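Local atomic coordinates of Abbfa_003403 (Acinetobacter baumannii, PDB entry 4ZXH), a protein that is a four-domain nonribosomal peptide synthetase with condensation, adenylation, carrier and thioesterase domains, and probably joins building blocks into a peptide carried on phosphopantetheine. Residues S231-V236 with V416-Y421; G357-R362 with T404-G409. All coordinates share one frame; numbering follows the deposited sequence.

Both contacts belong to one mixed sheet of the condensation domain, with strand order 229-235, 414-422, 403-411, 356-360. Contact 1 is the antiparallel pairing at one end and the more buried, although Val233 and Arg235 are exposed; contact 2 is the parallel pairing at the other, partly buried and reaching phosphopantetheine. Their adjacent inner strands are joined by a probable hydrogen bond from Thr404 N to Lys420 O and a salt bridge from Lys420 to Glu406. One face is mostly apolar: Phe234 packs on Leu405 and Met407 under helix 428-447, with helix 255-271 over contact 2. The other mixes valines with Ser231, Arg235 and Lys420 in contact 1; in contact 2 Phe359, Thr404 on its ring, meets the thiol.

Contact 1: S231-V236 with V416-Y421; sequences SLVFRV and VGVLKY
Phe234 lays its ring across the neighbouring strand onto Gly417, the cross-strand pairing known as aromatic rescue of glycine. Its CG sits in the crowded position between backbone N and carbonyl carbon (chi1 61°), which swings the ring toward 416-421. Gly417 CA lies over one face, offset toward the rim and 4.0 Å from the Phe234 ring centroid, a CH-pi contact; Leu419 N meets the ring edge. Tyr421 adopts the same crowded rotamer (chi1 64°), bringing its CE1 to 4.0 Å from Ser231 N, with Leu419 O at its ring edge. Beneath the rings runs regular antiparallel pairing: Leu232 and Leu419 exchange two N-H···O bonds, as do Phe234 and Gly417, the straightest from Gly417 N to Phe234 O (3.1 Å, 174°). On the reverse face Ser231 CB touches Val418 CG1 at 3.8 Å, while Ser231 OG, beside its own backbone N, bonds Glu398. Lys420 runs out extended past that hydroxyl, and its NZ, salt-bridged to Glu406, also bonds the carbonyls of Gln396 and Gln397. Helix 428-447 covers Leu232 and Phe234, strand 403-411 flanks 414-422, and Pro375 and Ile376 pack on the valine face.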
loop_
_atom_site.group_PDB
_atom_site.type_symbol
_atom_site.label_atom_id
_atom_site.label_comp_id
_atom_site.label_asym_id
_atom_site.label_seq_id
_atom_site.Cartn_x
_atom_site.Cartn_y
_atom_site.Cartn_z
ATOM N N SER A 231 -23.708 -0.797 -0.885
ATOM C CA SER A 231 -24.535 0.309 -1.390
ATOM C C SER A 231 -25.447 0.822 -0.311
ATOM O O SER A 231 -26.024 0.031 0.420
ATOM C CB SER A 231 -25.398 -0.125 -2.583
ATOM O OG SER A 231 -24.630 -0.701 -3.626
ATOM N N LEU A 232 -25.593 2.139 -0.217
ATOM C CA LEU A 232 -26.518 2.739 0.745
ATOM C C LEU A 232 -27.522 3.673 0.048
ATOM O O LEU A 232 -27.156 4.753 -0.405
ATOM C CB LEU A 232 -25.738 3.494 1.820
ATOM C CG LEU A 232 -26.558 4.356 2.784
ATOM C CD1 LEU A 232 -27.647 3.559 3.433
ATOM C CD2 LEU A 232 -25.647 4.955 3.842
ATOM N N VAL A 233 -28.782 3.258 -0.054
ATOM C CA VAL A 233 -29.783 4.102 -0.708
ATOM C C VAL A 233 -30.331 5.171 0.247
ATOM O O VAL A 233 -30.726 4.877 1.379
ATOM C CB VAL A 233 -30.939 3.249 -1.273
ATOM C CG1 VAL A 233 -31.963 4.133 -1.990
ATOM C CG2 VAL A 233 -30.374 2.201 -2.235
ATOM N N PHE A 234 -30.324 6.420 -0.195
ATOM C CA PHE A 234 -30.859 7.508 0.620
ATOM C C PHE A 234 -31.829 8.355 -0.204
ATOM O O PHE A 234 -31.905 8.194 -1.419
ATOM C CB PHE A 234 -29.733 8.379 1.172
ATOM C CG PHE A 234 -28.902 9.047 0.104
ATOM C CD1 PHE A 234 -27.882 8.354 -0.538
ATOM C CD2 PHE A 234 -29.144 10.363 -0.264
ATOM C CE1 PHE A 234 -27.130 8.961 -1.530
ATOM C CE2 PHE A 234 -28.389 10.982 -1.255
ATOM C CZ PHE A 234 -27.389 10.285 -1.889
ATOM N N ARG A 235 -32.573 9.245 0.453
ATOM C CA ARG A 235 -33.424 10.204 -0.266
ATOM C C ARG A 235 -33.278 11.618 0.271
ATOM O O ARG A 235 -33.202 11.835 1.483
ATOM C CB ARG A 235 -34.893 9.792 -0.201
ATOM C CG ARG A 235 -35.155 8.416 -0.741
ATOM C CD ARG A 235 -36.578 8.005 -0.573
ATOM N NE ARG A 235 -36.652 6.562 -0.424
ATOM C CZ ARG A 235 -37.772 5.858 -0.505
ATOM N NH1 ARG A 235 -38.929 6.465 -0.761
ATOM N NH2 ARG A 235 -37.719 4.538 -0.354
ATOM N N VAL A 236 -33.244 12.577 -0.644
ATOM C CA VAL A 236 -33.219 13.982 -0.269
ATOM C C VAL A 236 -34.643 14.511 -0.017
ATOM O O VAL A 236 -35.542 14.305 -0.834
ATOM C CB VAL A 236 -32.537 14.818 -1.354
ATOM C CG1 VAL A 236 -32.500 16.270 -0.942
ATOM C CG2 VAL A 236 -31.134 14.295 -1.609
ATOM N N VAL A 416 -33.483 10.688 -5.431
ATOM C CA VAL A 416 -33.046 9.380 -4.950
ATOM C C VAL A 416 -31.585 9.135 -5.313
ATOM O O VAL A 416 -31.170 9.324 -6.468
ATOM C CB VAL A 416 -33.920 8.237 -5.506
ATOM C CG1 VAL A 416 -33.317 6.889 -5.173
ATOM C CG2 VAL A 416 -35.310 8.320 -4.941
ATOM N N GLY A 417 -30.808 8.720 -4.313
ATOM C CA GLY A 417 -29.386 8.528 -4.484
ATOM C C GLY A 417 -28.874 7.238 -3.887
ATOM O O GLY A 417 -29.501 6.648 -2.996
ATOM N N VAL A 418 -27.724 6.801 -4.395
ATOM C CA VAL A 418 -27.061 5.613 -3.893
ATOM C C VAL A 418 -25.612 5.934 -3.634
ATOM O O VAL A 418 -24.900 6.290 -4.563
ATOM C CB VAL A 418 -27.119 4.429 -4.882
ATOM C CG1 VAL A 418 -26.678 3.128 -4.186
ATOM C CG2 VAL A 418 -28.500 4.270 -5.440
ATOM N N LEU A 419 -25.175 5.816 -2.384
ATOM C CA LEU A 419 -23.755 5.921 -2.076
ATOM C C LEU A 419 -23.132 4.529 -2.106
ATOM O O LEU A 419 -23.451 3.670 -1.285
ATOM C CB LEU A 419 -23.504 6.582 -0.714
ATOM C CG LEU A 419 -22.001 6.818 -0.428
ATOM C CD1 LEU A 419 -21.409 7.923 -1.281
ATOM C CD2 LEU A 419 -21.751 7.111 1.026
ATOM N N LYS A 420 -22.256 4.306 -3.072
ATOM C CA LYS A 420 -21.511 3.055 -3.147
ATOM C C LYS A 420 -20.161 3.257 -2.521
ATOM O O LYS A 420 -19.509 4.276 -2.770
ATOM C CB LYS A 420 -21.366 2.602 -4.589
ATOM C CG LYS A 420 -22.716 2.254 -5.195
ATOM C CD LYS A 420 -22.499 1.514 -6.441
ATOM C CE LYS A 420 -23.770 1.159 -7.099
ATOM N NZ LYS A 420 -23.414 0.665 -8.456
ATOM N N TYR A 421 -19.746 2.298 -1.699
ATOM C CA TYR A 421 -18.504 2.416 -0.940
ATOM C C TYR A 421 -17.785 1.083 -0.835
ATOM O O TYR A 421 -18.407 0.023 -0.715
ATOM C CB TYR A 421 -18.779 2.968 0.458
ATOM C CG TYR A 421 -19.632 2.077 1.334
ATOM C CD1 TYR A 421 -21.022 2.056 1.210
ATOM C CD2 TYR A 421 -19.057 1.267 2.300
ATOM C CE1 TYR A 421 -21.813 1.229 2.023
ATOM C CE2 TYR A 421 -19.838 0.447 3.121
ATOM C CZ TYR A 421 -21.208 0.430 2.983
ATOM O OH TYR A 421 -21.964 -0.393 3.803
#

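Contact 2: G357-R362 with T404-G409; sequences GMFWER and TLEMGG. With PNS (4'-phosphopantetheine), chain B.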
loop_
_atom_site.group_PDB
_atom_site.type_symbol
_atom_site.label_atom_id
_atom_site.label_comp_id
_atom_site.label_asym_id
_atom_site.label_seq_id
_atom_site.Cartn_x
_atom_site.Cartn_y
_atom_site.Cartn_z
ATOM N N GLY A 357 -16.032 8.825 -7.435
ATOM C CA GLY A 357 -16.821 9.028 -8.636
ATOM C C GLY A 357 -18.196 9.601 -8.374
ATOM O O GLY A 357 -18.730 9.520 -7.265
ATOM N N MET A 358 -18.766 10.204 -9.405
ATOM C CA MET A 358 -20.149 10.593 -9.356
ATOM C C MET A 358 -20.834 10.382 -10.700
ATOM O O MET A 358 -20.404 10.948 -11.712
ATOM C CB MET A 358 -20.290 12.040 -8.937
ATOM C CG MET A 358 -21.701 12.512 -9.189
ATOM S SD MET A 358 -22.046 14.128 -8.559
ATOM C CE MET A 358 -23.648 14.364 -9.298
ATOM N N PHE A 359 -21.894 9.568 -10.699
ATOM C CA PHE A 359 -22.651 9.267 -11.917
ATOM C C PHE A 359 -23.964 9.970 -11.791
ATOM O O PHE A 359 -24.591 9.920 -10.734
ATOM C CB PHE A 359 -22.942 7.758 -12.133
ATOM C CG PHE A 359 -21.756 6.845 -11.983
ATOM C CD1 PHE A 359 -20.459 7.317 -12.046
ATOM C CD2 PHE A 359 -21.954 5.488 -11.788
ATOM C CE1 PHE A 359 -19.376 6.457 -11.897
ATOM C CE2 PHE A 359 -20.873 4.613 -11.644
ATOM C CZ PHE A 359 -19.579 5.103 -11.704
ATOM N N TRP A 360 -24.413 10.595 -12.862
ATOM C CA TRP A 360 -25.754 11.152 -12.859
ATOM C C TRP A 360 -26.481 10.631 -14.073
ATOM O O TRP A 360 -26.324 11.169 -15.167
ATOM C CB TRP A 360 -25.720 12.674 -12.868
ATOM C CG TRP A 360 -27.063 13.296 -12.898
ATOM C CD1 TRP A 360 -27.900 13.385 -13.970
ATOM C CD2 TRP A 360 -27.730 13.937 -11.814
ATOM N NE1 TRP A 360 -29.052 14.034 -13.614
ATOM C CE2 TRP A 360 -28.972 14.383 -12.290
ATOM C CE3 TRP A 360 -27.397 14.184 -10.484
ATOM C CZ2 TRP A 360 -29.883 15.053 -11.488
ATOM C CZ3 TRP A 360 -28.301 14.845 -9.687
ATOM C CH2 TRP A 360 -29.529 15.271 -10.188
ATOM N N GLU A 361 -27.270 9.582 -13.902
ATOM C CA GLU A 361 -27.864 8.978 -15.075
ATOM C C GLU A 361 -29.377 9.067 -15.101
ATOM O O GLU A 361 -30.048 8.643 -14.161
ATOM C CB GLU A 361 -27.434 7.526 -15.198
ATOM C CG GLU A 361 -27.673 6.984 -16.587
ATOM C CD GLU A 361 -26.715 5.876 -16.948
ATOM O OE1 GLU A 361 -25.963 5.413 -16.056
ATOM O OE2 GLU A 361 -26.707 5.487 -18.137
ATOM N N ARG A 362 -29.893 9.642 -16.185
ATOM C CA ARG A 362 -31.318 9.607 -16.482
ATOM C C ARG A 362 -31.501 9.284 -17.969
ATOM O O ARG A 362 -31.076 10.051 -18.831
ATOM C CB ARG A 362 -32.000 10.936 -16.110
ATOM N N THR A 404 -18.516 5.938 -4.728
ATOM C CA THR A 404 -19.248 6.462 -5.867
ATOM C C THR A 404 -20.622 6.983 -5.443
ATOM O O THR A 404 -21.411 6.262 -4.842
ATOM C CB THR A 404 -19.462 5.409 -6.980
ATOM O OG1 THR A 404 -18.206 4.920 -7.458
ATOM C CG2 THR A 404 -20.222 6.025 -8.136
ATOM N N LEU A 405 -20.905 8.234 -5.780
ATOM C CA LEU A 405 -22.230 8.811 -5.605
ATOM C C LEU A 405 -23.067 8.642 -6.880
ATOM O O LEU A 405 -22.685 9.123 -7.949
ATOM C CB LEU A 405 -22.113 10.293 -5.240
ATOM C CG LEU A 405 -23.404 11.049 -4.991
ATOM C CD1 LEU A 405 -24.070 10.436 -3.779
ATOM C CD2 LEU A 405 -23.098 12.510 -4.757
ATOM N N GLU A 406 -24.205 7.962 -6.775
ATOM C CA GLU A 406 -25.087 7.780 -7.929
ATOM C C GLU A 406 -26.415 8.508 -7.733
ATOM O O GLU A 406 -27.145 8.232 -6.783
ATOM C CB GLU A 406 -25.335 6.293 -8.183
ATOM C CG GLU A 406 -24.070 5.491 -8.333
ATOM C CD GLU A 406 -24.323 4.058 -8.770
ATOM O OE1 GLU A 406 -25.500 3.617 -8.727
ATOM O OE2 GLU A 406 -23.337 3.371 -9.147
ATOM N N MET A 407 -26.719 9.441 -8.627
ATOM C CA MET A 407 -27.943 10.234 -8.531
ATOM C C MET A 407 -28.717 10.211 -9.841
ATOM O O MET A 407 -28.316 9.548 -10.798
ATOM C CB MET A 407 -27.621 11.681 -8.172
ATOM C CG MET A 407 -26.779 11.880 -6.938
ATOM S SD MET A 407 -27.746 12.236 -5.465
ATOM C CE MET A 407 -28.709 13.642 -6.001
ATOM N N GLY A 408 -29.819 10.955 -9.882
ATOM C CA GLY A 408 -30.543 11.172 -11.123
ATOM C C GLY A 408 -32.024 10.854 -11.056
ATOM O O GLY A 408 -32.837 11.494 -11.723
ATOM N N GLY A 409 -32.378 9.853 -10.261
ATOM C CA GLY A 409 -33.771 9.480 -10.102
ATOM C C GLY A 409 -34.519 10.336 -9.089
ATOM O O GLY A 409 -33.904 11.025 -8.262
HETATM O O23 PNS B . -2.792 1.245 -15.645
HETATM P P24 PNS B . -3.111 1.181 -17.116
HETATM O O25 PNS B . -2.242 1.953 -18.071
HETATM O O27 PNS B . -4.615 1.750 -17.243
HETATM C C28 PNS B . -5.673 1.176 -16.483
HETATM C C29 PNS B . -6.973 1.865 -16.855
HETATM C C30 PNS B . -7.128 1.672 -18.364
HETATM C C31 PNS B . -6.878 3.350 -16.503
HETATM C C32 PNS B . -8.128 1.241 -16.057
HETATM O O33 PNS B . -7.690 1.123 -14.693
HETATM C C34 PNS B . -9.386 2.080 -16.180
HETATM O O35 PNS B . -9.939 2.275 -17.262
HETATM N N36 PNS B . -9.903 2.603 -15.078
HETATM C C37 PNS B . -11.104 3.423 -15.094
HETATM C C38 PNS B . -12.145 2.733 -14.212
HETATM C C39 PNS B . -13.516 2.999 -14.754
HETATM O O40 PNS B . -13.715 3.044 -15.959
HETATM N N41 PNS B . -14.440 3.173 -13.819
HETATM C C42 PNS B . -15.847 3.438 -13.997
HETATM C C43 PNS B . -16.257 3.863 -12.601
HETATM S S44 PNS B . -16.259 5.660 -12.562
#
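Leu405 O is gripped twice: Phe359 N donates a 2.9 Å hydrogen bond nearly along the C=O axis, and Met358 CA adds a CA-H···O contact at 3.3 Å. It belongs to a parallel strand pair in the chloramphenicol-acetyltransferase-like fold of the condensation domain, where Leu405 N bonds Gly357 O and Met407 N bonds Phe359 O, the latter nearly straight (171°). A longer bond, Glu361 N to Met407 O (3.3 Å), carries the pairing past the end of strand 356-360.

Trp360 holds CG anti to its backbone N (chi1 179°), and chi2 turns the indole flat against the opposite strand. Gly408 CA lies over the centre of the six-membered ring, a CH-pi contact at 3.9 Å from its centroid. Met407 CB meets Trp360 CE3 at the benzo side, and the bend of the methionine at chi2 and chi3 returns its CE toward Trp360 CZ3. Gly408 has a positive phi (128°), a backbone shape that demands glycine, since a CB would press on the carbonyl O of Met407. Met358, extended, reaches Phe256 and Leu260 of helix 255-271 on this same face.

On the other face Phe359 belongs to the phosphopantetheine pocket; the ligand is hydrogen-bonded to Ser1008 N, the carrier-domain serine that probably bears it. Thr404 CG2 sits over the centre of the Phe359 ring, a CH-pi contact 3.7 Å from the centroid. Glu406 lies alongside Phe359, pointing the same way, its OE2 salt-bridged to Lys420. At the ring edge, near its plane, the terminal sulfur S44 of phosphopantetheine stands 3.3 Å from Phe359 CE1.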